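Putative peptidase M23 (Pseudomonas aeruginosa PAO1, PDB 2HSI) binds a zinc ion and is probably a metalloendopeptidase of the M23 peptidase family. Local coordinates at residues Leu31-Pro36 with Pro273-Gly278; Val63-Glu66 with Trp70-Val73; Ala53-Lys58 with Glu98-Gly103; Ala139-Phe144 with Leu266-Val271. All coordinates share one frame; numbering follows the deposited sequence.

Contact 1 of 4, residues Leu31-Pro36 with Pro273-Gly278; sequences LNKPVP and PAIFIG
L31, the last residue of helix 26-31, rests one branch of its side chain, CD2, against both I275 and F276 of the short helix 273-277. Its CD2 lies 3.8 Å from F276 CD1 and 4.0 Å from I275 CG2. The leucine runs at roughly a right angle to the phenylalanine and meets its ring obliquely. I275 aims its branched chain at the 31-36 loop; with CG1 anti to the carbonyl carbon (chi1 -65°), both its arms find work, CG2 touching L31 and CD1 reaching K33 CB at 4.1 Å. These three residues are buried, and forked aliphatic and flat aromatic chains suit the place because they fill it without leaving a polar group to satisfy. V39 and F222 also touch F276.

K33 makes the more open side, being partly exposed and sharing less surface with the helix. Its aliphatic stem slides past I275 in the opposite direction, CG standing 4.0 Å from I275 CG2, and the chain then bends at chi2 and carries the ammonium off to the carbonyl oxygen of R29. A lysine can thus lend methylenes to the core while keeping its charge at the margin. N32 turns away, and its OD1 accepts a bond from V41 N.

No hydrogen bond links the two segments, so cohesion between them rests on burying hydrocarbon and on the fit of complementary shapes.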
loop_
_atom_site.group_PDB
_atom_site.type_symbol
_atom_site.label_atom_id
_atom_site.label_comp_id
_atom_site.label_asym_id
_atom_site.label_seq_id
_atom_site.Cartn_x
_atom_site.Cartn_y
_atom_site.Cartn_z
ATOM N N LEU A 31 -9.568 -2.010 -9.890
ATOM C CA LEU A 31 -9.356 -1.746 -8.472
ATOM C C LEU A 31 -10.576 -1.900 -7.584
ATOM O O LEU A 31 -10.421 -2.078 -6.387
ATOM C CB LEU A 31 -8.721 -0.361 -8.261
ATOM C CG LEU A 31 -7.305 -0.200 -8.835
ATOM C CD1 LEU A 31 -6.719 1.139 -8.429
ATOM C CD2 LEU A 31 -6.367 -1.364 -8.436
ATOM N N ASN A 32 -11.782 -1.827 -8.147
ATOM C CA ASN A 32 -12.985 -1.976 -7.326
ATOM C C ASN A 32 -13.237 -3.433 -6.934
ATOM O O ASN A 32 -13.975 -4.156 -7.608
ATOM C CB ASN A 32 -14.221 -1.372 -8.006
ATOM C CG ASN A 32 -15.365 -1.141 -7.039
ATOM O OD1 ASN A 32 -15.170 -0.634 -5.931
ATOM N ND2 ASN A 32 -16.575 -1.504 -7.459
ATOM N N LYS A 33 -12.589 -3.851 -5.851
ATOM C CA LYS A 33 -12.787 -5.176 -5.257
ATOM C C LYS A 33 -13.150 -4.973 -3.784
ATOM O O LYS A 33 -12.303 -5.192 -2.892
ATOM C CB LYS A 33 -11.517 -6.033 -5.376
ATOM C CG LYS A 33 -10.883 -6.120 -6.766
ATOM C CD LYS A 33 -11.814 -6.739 -7.813
ATOM C CE LYS A 33 -11.071 -6.922 -9.134
ATOM N NZ LYS A 33 -11.965 -6.834 -10.316
ATOM N N PRO A 34 -14.390 -4.503 -3.511
ATOM C CA PRO A 34 -14.692 -4.137 -2.128
ATOM C C PRO A 34 -15.052 -5.330 -1.238
ATOM O O PRO A 34 -16.223 -5.685 -1.099
ATOM C CB PRO A 34 -15.853 -3.136 -2.262
ATOM C CG PRO A 34 -16.489 -3.439 -3.583
ATOM C CD PRO A 34 -15.546 -4.280 -4.403
ATOM N N VAL A 35 -14.018 -5.930 -0.653
ATOM C CA VAL A 35 -14.123 -7.037 0.299
ATOM C C VAL A 35 -13.155 -6.703 1.461
ATOM O O VAL A 35 -12.364 -5.776 1.325
ATOM C CB VAL A 35 -13.756 -8.409 -0.377
ATOM C CG1 VAL A 35 -14.744 -8.773 -1.492
ATOM C CG2 VAL A 35 -12.326 -8.417 -0.896
ATOM N N PRO A 36 -13.228 -7.417 2.613
ATOM C CA PRO A 36 -12.199 -7.135 3.637
ATOM C C PRO A 36 -10.796 -7.484 3.111
ATOM O O PRO A 36 -10.627 -8.499 2.449
ATOM C CB PRO A 36 -12.596 -8.054 4.801
ATOM C CG PRO A 36 -14.056 -8.382 4.542
ATOM C CD PRO A 36 -14.169 -8.457 3.070
ATOM N N PRO A 273 -2.024 -7.016 -2.435
ATOM C CA PRO A 273 -1.239 -6.485 -3.543
ATOM C C PRO A 273 -1.600 -7.097 -4.899
ATOM O O PRO A 273 -1.359 -6.460 -5.919
ATOM C CB PRO A 273 0.199 -6.850 -3.149
ATOM C CG PRO A 273 0.142 -6.958 -1.661
ATOM C CD PRO A 273 -1.152 -7.674 -1.447
ATOM N N ALA A 274 -2.198 -8.295 -4.897
ATOM C CA ALA A 274 -2.628 -8.970 -6.132
ATOM C C ALA A 274 -3.686 -8.175 -6.920
ATOM O O ALA A 274 -3.726 -8.253 -8.137
ATOM C CB ALA A 274 -3.122 -10.389 -5.845
ATOM N N ILE A 275 -4.514 -7.404 -6.213
ATOM C CA ILE A 275 -5.515 -6.517 -6.836
ATOM C C ILE A 275 -4.847 -5.543 -7.820
ATOM O O ILE A 275 -5.297 -5.372 -8.960
ATOM C CB ILE A 275 -6.317 -5.746 -5.743
ATOM C CG1 ILE A 275 -7.150 -6.720 -4.901
ATOM C CG2 ILE A 275 -7.211 -4.622 -6.347
ATOM C CD1 ILE A 275 -7.759 -6.101 -3.669
ATOM N N PHE A 276 -3.729 -4.964 -7.385
ATOM C CA PHE A 276 -3.014 -3.936 -8.134
ATOM C C PHE A 276 -2.217 -4.457 -9.329
ATOM O O PHE A 276 -1.898 -3.697 -10.240
ATOM C CB PHE A 276 -2.096 -3.160 -7.181
ATOM C CG PHE A 276 -2.837 -2.465 -6.080
ATOM C CD1 PHE A 276 -3.293 -1.163 -6.253
ATOM C CD2 PHE A 276 -3.111 -3.124 -4.885
ATOM C CE1 PHE A 276 -3.995 -0.519 -5.249
ATOM C CE2 PHE A 276 -3.820 -2.491 -3.885
ATOM C CZ PHE A 276 -4.259 -1.184 -4.066
ATOM N N ILE A 277 -1.880 -5.741 -9.316
ATOM C CA ILE A 277 -1.142 -6.340 -10.433
ATOM C C ILE A 277 -2.076 -7.107 -11.383
ATOM O O ILE A 277 -1.640 -7.632 -12.406
ATOM C CB ILE A 277 0.065 -7.222 -9.945
ATOM C CG1 ILE A 277 -0.413 -8.422 -9.117
ATOM C CG2 ILE A 277 1.086 -6.361 -9.160
ATOM C CD1 ILE A 277 0.704 -9.365 -8.664
ATOM N N GLY A 278 -3.362 -7.144 -11.034
ATOM C CA GLY A 278 -4.387 -7.830 -11.825
ATOM C C GLY A 278 -4.566 -9.313 -11.525
ATOM O O GLY A 278 -4.964 -10.075 -12.408
#

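Contact 2 of 4, residues Val63-Glu66 with Trp70-Val73; sequences VREE and WIAV
V63 and I71 form a hydrogen-bonded antiparallel pair: V63 N donates to I71 O at 3.0 Å, and I71 N returns a nearly straight bond to V63 O at 2.8 Å. Next along the hairpin, R64 and W70 make a non-hydrogen-bonded pair, where the backbones come close and the side chains share one face of the sheet. There the arginine lies over the indole. R64 CG sits 3.5 Å from the centroid of the six-membered ring, a mere 1° off the normal, which makes a clean CH-pi contact. The chain stays extended from CG to NE, carrying the guanidinium on toward the pyrrole side, where R64 NH2 comes within 3.5 Å of W70 NE1; the two planes are inclined by 36°.

The face bearing V63 and I71 is aliphatic, with V63 CG2 touching I71 CG1 at 3.9 Å. Beyond the strand, E65 CB rests 3.8 Å from I71 CD1, its own chain crossing the isoleucine at about a right angle.

A second shell fixes these groups. R64 NH1 donates to the carbonyls of E47 and R68, W70 NE1 to that of G48, and the E65 carboxylate binds R69 and S25.

The arginine thus lays hydrocarbon over the indole, while the polar ends of both residues bond to backbone carbonyls nearby. The hairpin end gains dispersion on one face, aliphatic burial on the other, and probably some electrostatic help from the guanidinium.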
loop_
_atom_site.group_PDB
_atom_site.type_symbol
_atom_site.label_atom_id
_atom_site.label_comp_id
_atom_site.label_asym_id
_atom_site.label_seq_id
_atom_site.Cartn_x
_atom_site.Cartn_y
_atom_site.Cartn_z
ATOM N N VAL A 63 -8.223 10.787 -6.613
ATOM C CA VAL A 63 -7.714 11.009 -7.972
ATOM C C VAL A 63 -8.883 11.292 -8.912
ATOM O O VAL A 63 -10.016 10.915 -8.623
ATOM C CB VAL A 63 -6.888 9.792 -8.519
ATOM C CG1 VAL A 63 -5.660 9.501 -7.657
ATOM C CG2 VAL A 63 -7.741 8.523 -8.654
ATOM N N ARG A 64 -8.614 11.973 -10.023
ATOM C CA ARG A 64 -9.592 12.050 -11.106
ATOM C C ARG A 64 -9.608 10.721 -11.865
ATOM O O ARG A 64 -8.558 10.155 -12.155
ATOM C CB ARG A 64 -9.285 13.204 -12.056
ATOM C CG ARG A 64 -9.669 14.581 -11.532
ATOM C CD ARG A 64 -9.587 15.611 -12.659
ATOM N NE ARG A 64 -9.741 16.985 -12.193
ATOM C CZ ARG A 64 -10.911 17.593 -11.999
ATOM N NH1 ARG A 64 -12.056 16.949 -12.215
ATOM N NH2 ARG A 64 -10.940 18.848 -11.576
ATOM N N GLU A 65 -10.802 10.216 -12.168
ATOM C CA GLU A 65 -10.940 9.010 -12.972
ATOM C C GLU A 65 -10.722 9.365 -14.438
ATOM O O GLU A 65 -11.590 9.964 -15.074
ATOM C CB GLU A 65 -12.313 8.376 -12.788
ATOM C CG GLU A 65 -12.429 7.036 -13.498
ATOM C CD GLU A 65 -13.768 6.375 -13.303
ATOM O OE1 GLU A 65 -14.798 7.067 -13.375
ATOM O OE2 GLU A 65 -13.790 5.151 -13.094
ATOM N N GLU A 66 -9.547 9.007 -14.949
ATOM C CA GLU A 66 -9.095 9.392 -16.302
ATOM C C GLU A 66 -9.303 10.882 -16.619
ATOM O O GLU A 66 -9.721 11.223 -17.722
ATOM C CB GLU A 66 -9.769 8.519 -17.367
ATOM C CG GLU A 66 -9.447 7.045 -17.240
ATOM C CD GLU A 66 -10.349 6.168 -18.093
ATOM O OE1 GLU A 66 -11.519 6.553 -18.341
ATOM O OE2 GLU A 66 -9.891 5.079 -18.501
ATOM N N TRP A 70 -13.876 13.053 -9.644
ATOM C CA TRP A 70 -13.076 12.697 -8.482
ATOM C C TRP A 70 -13.572 11.413 -7.828
ATOM O O TRP A 70 -14.770 11.249 -7.529
ATOM C CB TRP A 70 -13.054 13.833 -7.464
ATOM C CG TRP A 70 -12.309 15.056 -7.908
ATOM C CD1 TRP A 70 -12.851 16.269 -8.260
ATOM C CD2 TRP A 70 -10.880 15.206 -8.022
ATOM N NE1 TRP A 70 -11.844 17.156 -8.589
ATOM C CE2 TRP A 70 -10.630 16.531 -8.446
ATOM C CE3 TRP A 70 -9.788 14.354 -7.789
ATOM C CZ2 TRP A 70 -9.324 17.021 -8.662
ATOM C CZ3 TRP A 70 -8.493 14.842 -8.002
ATOM C CH2 TRP A 70 -8.279 16.162 -8.442
ATOM N N ILE A 71 -12.639 10.493 -7.623
ATOM C CA ILE A 71 -12.946 9.223 -6.973
ATOM C C ILE A 71 -11.986 9.023 -5.799
ATOM O O ILE A 71 -10.856 9.514 -5.825
ATOM C CB ILE A 71 -12.869 8.016 -7.964
ATOM C CG1 ILE A 71 -11.562 8.044 -8.766
ATOM C CG2 ILE A 71 -14.087 7.983 -8.909
ATOM C CD1 ILE A 71 -11.228 6.753 -9.500
ATOM N N ALA A 72 -12.454 8.339 -4.756
ATOM C CA ALA A 72 -11.553 7.847 -3.708
ATOM C C ALA A 72 -11.203 6.384 -3.979
ATOM O O ALA A 72 -12.048 5.599 -4.432
ATOM C CB ALA A 72 -12.188 8.002 -2.329
ATOM N N VAL A 73 -9.954 6.016 -3.712
ATOM C CA VAL A 73 -9.488 4.638 -3.859
ATOM C C VAL A 73 -9.143 4.210 -2.440
ATOM O O VAL A 73 -8.125 4.640 -1.887
ATOM C CB VAL A 73 -8.267 4.534 -4.825
ATOM C CG1 VAL A 73 -7.733 3.109 -4.904
ATOM C CG2 VAL A 73 -8.650 5.008 -6.225
#

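Contact 3 of 4, residues Ala53-Lys58 with Glu98-Gly103; sequences AFYQGK and ERFSVG
Y55 and F100 sit on strands that are not neighbours, their CA atoms 10.8 Å apart, with strand 83-90 running between them and a type I' turn from Y55 to K58 ending the first segment. That turn closes with two backbone bonds, Y55 N to K58 O at 2.9 Å and K58 N to Y55 O at 3.1 Å. Its two central residues both have positive phi, easy for G57 and less usual for Q56.

The whole contact is a meeting of two rings over the intervening strand. F100 presents its far end: CZ lies over one face of the tyrosine, 3.6 Å from Y55 CE1, and the centroids of the two rings are 5.4 Å apart. The side chains cross at about a right angle, and the ring planes are inclined by 57°. Y55 reaches out by holding CG anti to its own amide nitrogen (chi1 177°). The opposite face of the tyrosine is covered by Q56 CG, so the phenol is sandwiched.

Tyrosine suits its place because its ring packs while OH bonds to Q85 OE1 on the middle strand. Phenylalanine suits the other, where its wholly apolar ring also touches A40 and V42.

Those two residues belong to strand 39-43, the outermost strand at the far end of the order from 96-102. The six-stranded antiparallel sheet therefore curls round on itself, consistent with the grouping of the M23 N-terminal domain among the E-set folds.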
loop_
_atom_site.group_PDB
_atom_site.type_symbol
_atom_site.label_atom_id
_atom_site.label_comp_id
_atom_site.label_asym_id
_atom_site.label_seq_id
_atom_site.Cartn_x
_atom_site.Cartn_y
_atom_site.Cartn_z
ATOM N N ALA A 53 -10.856 13.249 1.335
ATOM C CA ALA A 53 -11.739 12.171 1.786
ATOM C C ALA A 53 -11.096 11.434 2.950
ATOM O O ALA A 53 -9.878 11.392 3.052
ATOM C CB ALA A 53 -12.034 11.214 0.650
ATOM N N PHE A 54 -11.931 10.870 3.824
ATOM C CA PHE A 54 -11.487 10.209 5.053
ATOM C C PHE A 54 -12.316 8.951 5.256
ATOM O O PHE A 54 -13.542 8.983 5.100
ATOM C CB PHE A 54 -11.656 11.127 6.274
ATOM C CG PHE A 54 -10.746 12.322 6.272
ATOM C CD1 PHE A 54 -9.511 12.264 6.909
ATOM C CD2 PHE A 54 -11.124 13.510 5.638
ATOM C CE1 PHE A 54 -8.668 13.363 6.913
ATOM C CE2 PHE A 54 -10.284 14.601 5.628
ATOM C CZ PHE A 54 -9.057 14.531 6.267
ATOM N N TYR A 55 -11.641 7.852 5.586
ATOM C CA TYR A 55 -12.303 6.593 5.948
ATOM C C TYR A 55 -11.797 6.113 7.295
ATOM O O TYR A 55 -10.592 5.907 7.472
ATOM C CB TYR A 55 -12.054 5.531 4.876
ATOM C CG TYR A 55 -12.639 4.160 5.179
ATOM C CD1 TYR A 55 -14.014 3.999 5.443
ATOM C CD2 TYR A 55 -11.833 3.019 5.161
ATOM C CE1 TYR A 55 -14.553 2.742 5.704
ATOM C CE2 TYR A 55 -12.360 1.762 5.416
ATOM C CZ TYR A 55 -13.721 1.629 5.687
ATOM O OH TYR A 55 -14.235 0.382 5.932
ATOM N N GLN A 56 -12.731 5.950 8.239
ATOM C CA GLN A 56 -12.423 5.618 9.643
ATOM C C GLN A 56 -11.440 6.622 10.275
ATOM O O GLN A 56 -10.587 6.249 11.081
ATOM C CB GLN A 56 -11.931 4.158 9.770
ATOM C CG GLN A 56 -12.866 3.130 9.095
ATOM C CD GLN A 56 -12.301 1.710 9.011
ATOM O OE1 GLN A 56 -11.126 1.500 8.709
ATOM N NE2 GLN A 56 -13.160 0.728 9.243
ATOM N N GLY A 57 -11.552 7.889 9.874
ATOM C CA GLY A 57 -10.691 8.963 10.398
ATOM C C GLY A 57 -9.330 9.123 9.720
ATOM O O GLY A 57 -8.568 10.018 10.066
ATOM N N LYS A 58 -9.029 8.257 8.760
ATOM C CA LYS A 58 -7.742 8.243 8.060
ATOM C C LYS A 58 -7.903 8.855 6.670
ATOM O O LYS A 58 -8.838 8.495 5.961
ATOM C CB LYS A 58 -7.246 6.805 7.900
ATOM C CG LYS A 58 -7.205 5.958 9.196
ATOM C CD LYS A 58 -5.837 6.005 9.861
ATOM C CE LYS A 58 -5.808 5.259 11.205
ATOM N NZ LYS A 58 -5.885 3.776 11.068
ATOM N N GLU A 98 -20.307 9.949 1.815
ATOM C CA GLU A 98 -20.664 9.069 0.717
ATOM C C GLU A 98 -20.563 7.629 1.169
ATOM O O GLU A 98 -19.523 7.194 1.657
ATOM C CB GLU A 98 -19.774 9.323 -0.499
ATOM C CG GLU A 98 -19.874 10.746 -1.083
ATOM C CD GLU A 98 -21.293 11.190 -1.454
ATOM O OE1 GLU A 98 -22.093 10.398 -1.995
ATOM O OE2 GLU A 98 -21.598 12.365 -1.221
ATOM N N ARG A 99 -21.658 6.898 1.019
ATOM C CA ARG A 99 -21.677 5.502 1.428
ATOM C C ARG A 99 -21.195 4.552 0.345
ATOM O O ARG A 99 -21.335 4.814 -0.849
ATOM C CB ARG A 99 -23.068 5.090 1.937
ATOM C CG ARG A 99 -23.395 5.732 3.250
ATOM C CD ARG A 99 -24.552 5.067 3.936
ATOM N NE ARG A 99 -25.067 5.900 5.009
ATOM C CZ ARG A 99 -25.940 5.493 5.924
ATOM N NH1 ARG A 99 -26.409 4.256 5.895
ATOM N NH2 ARG A 99 -26.340 6.328 6.874
ATOM N N PHE A 100 -20.607 3.450 0.788
ATOM C CA PHE A 100 -20.240 2.376 -0.100
ATOM C C PHE A 100 -20.449 1.057 0.647
ATOM O O PHE A 100 -20.781 1.068 1.819
ATOM C CB PHE A 100 -18.816 2.551 -0.649
ATOM C CG PHE A 100 -17.723 2.490 0.397
ATOM C CD1 PHE A 100 -17.008 1.319 0.594
ATOM C CD2 PHE A 100 -17.373 3.619 1.139
ATOM C CE1 PHE A 100 -15.976 1.267 1.537
ATOM C CE2 PHE A 100 -16.349 3.577 2.083
ATOM C CZ PHE A 100 -15.645 2.391 2.277
ATOM N N SER A 101 -20.277 -0.064 -0.033
ATOM C CA SER A 101 -20.540 -1.354 0.598
ATOM C C SER A 101 -19.311 -2.238 0.541
ATOM O O SER A 101 -18.587 -2.253 -0.457
ATOM C CB SER A 101 -21.730 -2.046 -0.078
ATOM O OG SER A 101 -22.901 -1.253 0.044
ATOM N N VAL A 102 -19.073 -2.960 1.628
ATOM C CA VAL A 102 -18.047 -3.993 1.653
ATOM C C VAL A 102 -18.765 -5.352 1.617
ATOM O O VAL A 102 -19.601 -5.648 2.481
ATOM C CB VAL A 102 -17.112 -3.833 2.878
ATOM C CG1 VAL A 102 -16.199 -5.035 3.052
ATOM C CG2 VAL A 102 -16.259 -2.558 2.740
ATOM N N GLY A 103 -18.470 -6.135 0.582
ATOM C CA GLY A 103 -19.022 -7.484 0.438
ATOM C C GLY A 103 -18.110 -8.485 1.114
ATOM O O GLY A 103 -17.066 -8.111 1.636
#

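Contact 4 of 4, residues Ala139-Phe144 with Leu266-Val271; sequences AAYRRF and LNDARV
The last turn of helix 127-141 faces a tight two-residue beta-hairpin turn in which L266 and A269 exchange backbone bonds around N267 and D268. The nearest CA atoms, of R142 and D268, are 5.4 Å apart. Both turn residues adopt left-handed backbone angles, a conformation that asparagine and aspartate tolerate well. A salt-bridge network of R142, D268 and R270 joins helix end to hairpin.

D268 divides its carboxylate between the two arginines. R142 NE gives D268 OD2 a straight bond of 2.9 Å, arriving from above the carboxylate plane. R270 NH2 reaches D268 OD1 at 2.7 Å on its anti side, tilted well out of that plane. K58 NZ adds a salt bridge to OD2, so this carboxylate is probably kept ionised.

R270 bends at chi2 (95°) and chi3 (-86°), which folds its guanidinium flat onto Y141: planes 15° apart, R270 CZ 3.9 Å from the centroid of the Y141 ring, a stacked cation-pi pair. Tyrosine serves as a broad platform for the cation, and arginine can stack while its NH2 bonds D268 in the guanidinium plane and also S265 OG. I223, M225 and F215 also touch Y141, whose side chain lies about 7 Å from that of the zinc ligand H261.

Two waters complete the joint. One accepts a bond from D268 N and donates to the carbonyl oxygen of Y141; the other accepts from R142 NH2 at 3.2 Å and donates to D268 OD2 at 3.0 Å.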
loop_
_atom_site.group_PDB
_atom_site.type_symbol
_atom_site.label_atom_id
_atom_site.label_comp_id
_atom_site.label_asym_id
_atom_site.label_seq_id
_atom_site.Cartn_x
_atom_site.Cartn_y
_atom_site.Cartn_z
ATOM N N ALA A 139 3.931 4.618 12.070
ATOM C CA ALA A 139 4.006 6.007 11.611
ATOM C C ALA A 139 4.179 6.122 10.097
ATOM O O ALA A 139 3.543 6.967 9.469
ATOM C CB ALA A 139 5.112 6.754 12.329
ATOM N N ALA A 140 5.022 5.262 9.515
ATOM C CA ALA A 140 5.275 5.300 8.064
ATOM C C ALA A 140 4.023 5.014 7.224
ATOM O O ALA A 140 3.741 5.719 6.253
ATOM C CB ALA A 140 6.379 4.349 7.688
ATOM N N TYR A 141 3.262 3.994 7.605
ATOM C CA TYR A 141 1.999 3.703 6.915
ATOM C C TYR A 141 0.962 4.831 7.003
ATOM O O TYR A 141 0.096 4.948 6.129
ATOM C CB TYR A 141 1.392 2.416 7.445
ATOM C CG TYR A 141 2.074 1.141 7.006
ATOM C CD1 TYR A 141 2.321 0.860 5.651
ATOM C CD2 TYR A 141 2.422 0.182 7.950
ATOM C CE1 TYR A 141 2.919 -0.348 5.264
ATOM C CE2 TYR A 141 3.005 -1.006 7.582
ATOM C CZ TYR A 141 3.257 -1.274 6.247
ATOM O OH TYR A 141 3.853 -2.471 5.935
ATOM N N ARG A 142 1.066 5.657 8.049
ATOM C CA ARG A 142 0.144 6.765 8.276
ATOM C C ARG A 142 0.580 8.067 7.609
ATOM O O ARG A 142 -0.135 9.059 7.682
ATOM C CB ARG A 142 -0.071 6.989 9.774
ATOM C CG ARG A 142 -0.931 5.911 10.388
ATOM C CD ARG A 142 -0.852 5.883 11.895
ATOM N NE ARG A 142 -1.596 4.733 12.398
ATOM C CZ ARG A 142 -1.742 4.422 13.683
ATOM N NH1 ARG A 142 -1.178 5.164 14.628
ATOM N NH2 ARG A 142 -2.440 3.349 14.021
ATOM N N ARG A 143 1.742 8.062 6.957
ATOM C CA ARG A 143 2.162 9.216 6.160
ATOM C C ARG A 143 1.171 9.500 5.013
ATOM O O ARG A 143 0.755 8.582 4.297
ATOM C CB ARG A 143 3.570 9.023 5.610
ATOM C CG ARG A 143 4.182 10.308 5.068
ATOM C CD ARG A 143 5.124 9.988 3.940
ATOM N NE ARG A 143 5.799 11.155 3.365
ATOM C CZ ARG A 143 6.910 11.706 3.855
ATOM N NH1 ARG A 143 7.483 11.219 4.954
ATOM N NH2 ARG A 143 7.453 12.748 3.240
ATOM N N PHE A 144 0.761 10.756 4.885
ATOM C CA PHE A 144 -0.153 11.160 3.822
ATOM C C PHE A 144 0.416 12.379 3.090
ATOM O O PHE A 144 0.081 13.516 3.398
ATOM C CB PHE A 144 -1.566 11.435 4.380
ATOM C CG PHE A 144 -2.634 11.544 3.313
ATOM C CD1 PHE A 144 -3.238 10.399 2.788
ATOM C CD2 PHE A 144 -3.025 12.785 2.823
ATOM C CE1 PHE A 144 -4.234 10.512 1.788
ATOM C CE2 PHE A 144 -3.993 12.903 1.825
ATOM C CZ PHE A 144 -4.594 11.767 1.311
ATOM N N LEU A 266 -3.133 1.420 1.859
ATOM C CA LEU A 266 -3.930 2.578 1.454
ATOM C C LEU A 266 -4.669 3.021 2.696
ATOM O O LEU A 266 -5.255 2.187 3.393
ATOM C CB LEU A 266 -4.964 2.202 0.386
ATOM C CG LEU A 266 -4.562 2.069 -1.085
ATOM C CD1 LEU A 266 -5.638 1.284 -1.827
ATOM C CD2 LEU A 266 -4.374 3.439 -1.722
ATOM N N ASN A 267 -4.645 4.322 2.972
ATOM C CA ASN A 267 -5.264 4.913 4.171
ATOM C C ASN A 267 -5.032 4.115 5.457
ATOM O O ASN A 267 -5.968 3.860 6.215
ATOM C CB ASN A 267 -6.768 5.239 3.977
ATOM C CG ASN A 267 -7.579 4.073 3.415
ATOM O OD1 ASN A 267 -7.737 3.948 2.204
ATOM N ND2 ASN A 267 -8.065 3.195 4.293
ATOM N N ASP A 268 -3.774 3.718 5.676
ATOM C CA ASP A 268 -3.374 2.896 6.828
ATOM C C ASP A 268 -4.135 1.562 6.941
ATOM O O ASP A 268 -4.464 1.103 8.047
ATOM C CB ASP A 268 -3.436 3.700 8.133
ATOM C CG ASP A 268 -2.682 3.036 9.288
ATOM O OD1 ASP A 268 -1.699 2.306 9.039
ATOM O OD2 ASP A 268 -3.087 3.260 10.452
ATOM N N ALA A 269 -4.415 0.955 5.786
ATOM C CA ALA A 269 -5.001 -0.368 5.722
ATOM C C ALA A 269 -4.183 -1.223 4.766
ATOM O O ALA A 269 -4.051 -0.881 3.580
ATOM C CB ALA A 269 -6.451 -0.285 5.262
ATOM N N ARG A 270 -3.621 -2.323 5.274
ATOM C CA ARG A 270 -2.946 -3.299 4.408
ATOM C C ARG A 270 -3.959 -4.048 3.563
ATOM O O ARG A 270 -4.932 -4.624 4.074
ATOM C CB ARG A 270 -2.074 -4.295 5.191
ATOM C CG ARG A 270 -0.607 -3.884 5.341
ATOM C CD ARG A 270 -0.371 -3.174 6.652
ATOM N NE ARG A 270 -0.648 -1.760 6.531
ATOM C CZ ARG A 270 -1.046 -0.963 7.517
ATOM N NH1 ARG A 270 -1.242 -1.406 8.751
ATOM N NH2 ARG A 270 -1.256 0.305 7.256
ATOM N N VAL A 271 -3.725 -4.014 2.257
ATOM C CA VAL A 271 -4.628 -4.613 1.297
ATOM C C VAL A 271 -3.875 -5.581 0.396
ATOM O O VAL A 271 -2.639 -5.621 0.407
ATOM C CB VAL A 271 -5.410 -3.544 0.472
ATOM C CG1 VAL A 271 -6.271 -2.676 1.395
ATOM C CG2 VAL A 271 -4.462 -2.694 -0.392
HETATM O O HOH W 1 -1.254 3.701 4.006
HETATM O O HOH W 2 -2.600 0.793 12.144
#

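From the N terminus, the chain opens contact 1 at residues 31-36 and closes it only near the C terminus, at 273-278, so the other three contacts fall within that long excursion. Contact 3 opens next, at 53-58, and encloses contact 2, a hairpin closure of three intervening residues, before closing at 98-103. Contact 4 follows in series, running from the end of helix 127-141 to the 266-271 hairpin; no loops cross. Contacts 2 and 3 belong to one six-stranded sheet. Contacts 1 and 4 tie the N-terminal region and the helix to the sheet carrying zinc ligand H261, and meet where F276 packs on L266 and V271. Contacts 1 and 3 are joined by a probable bond between P34 O and G103 N.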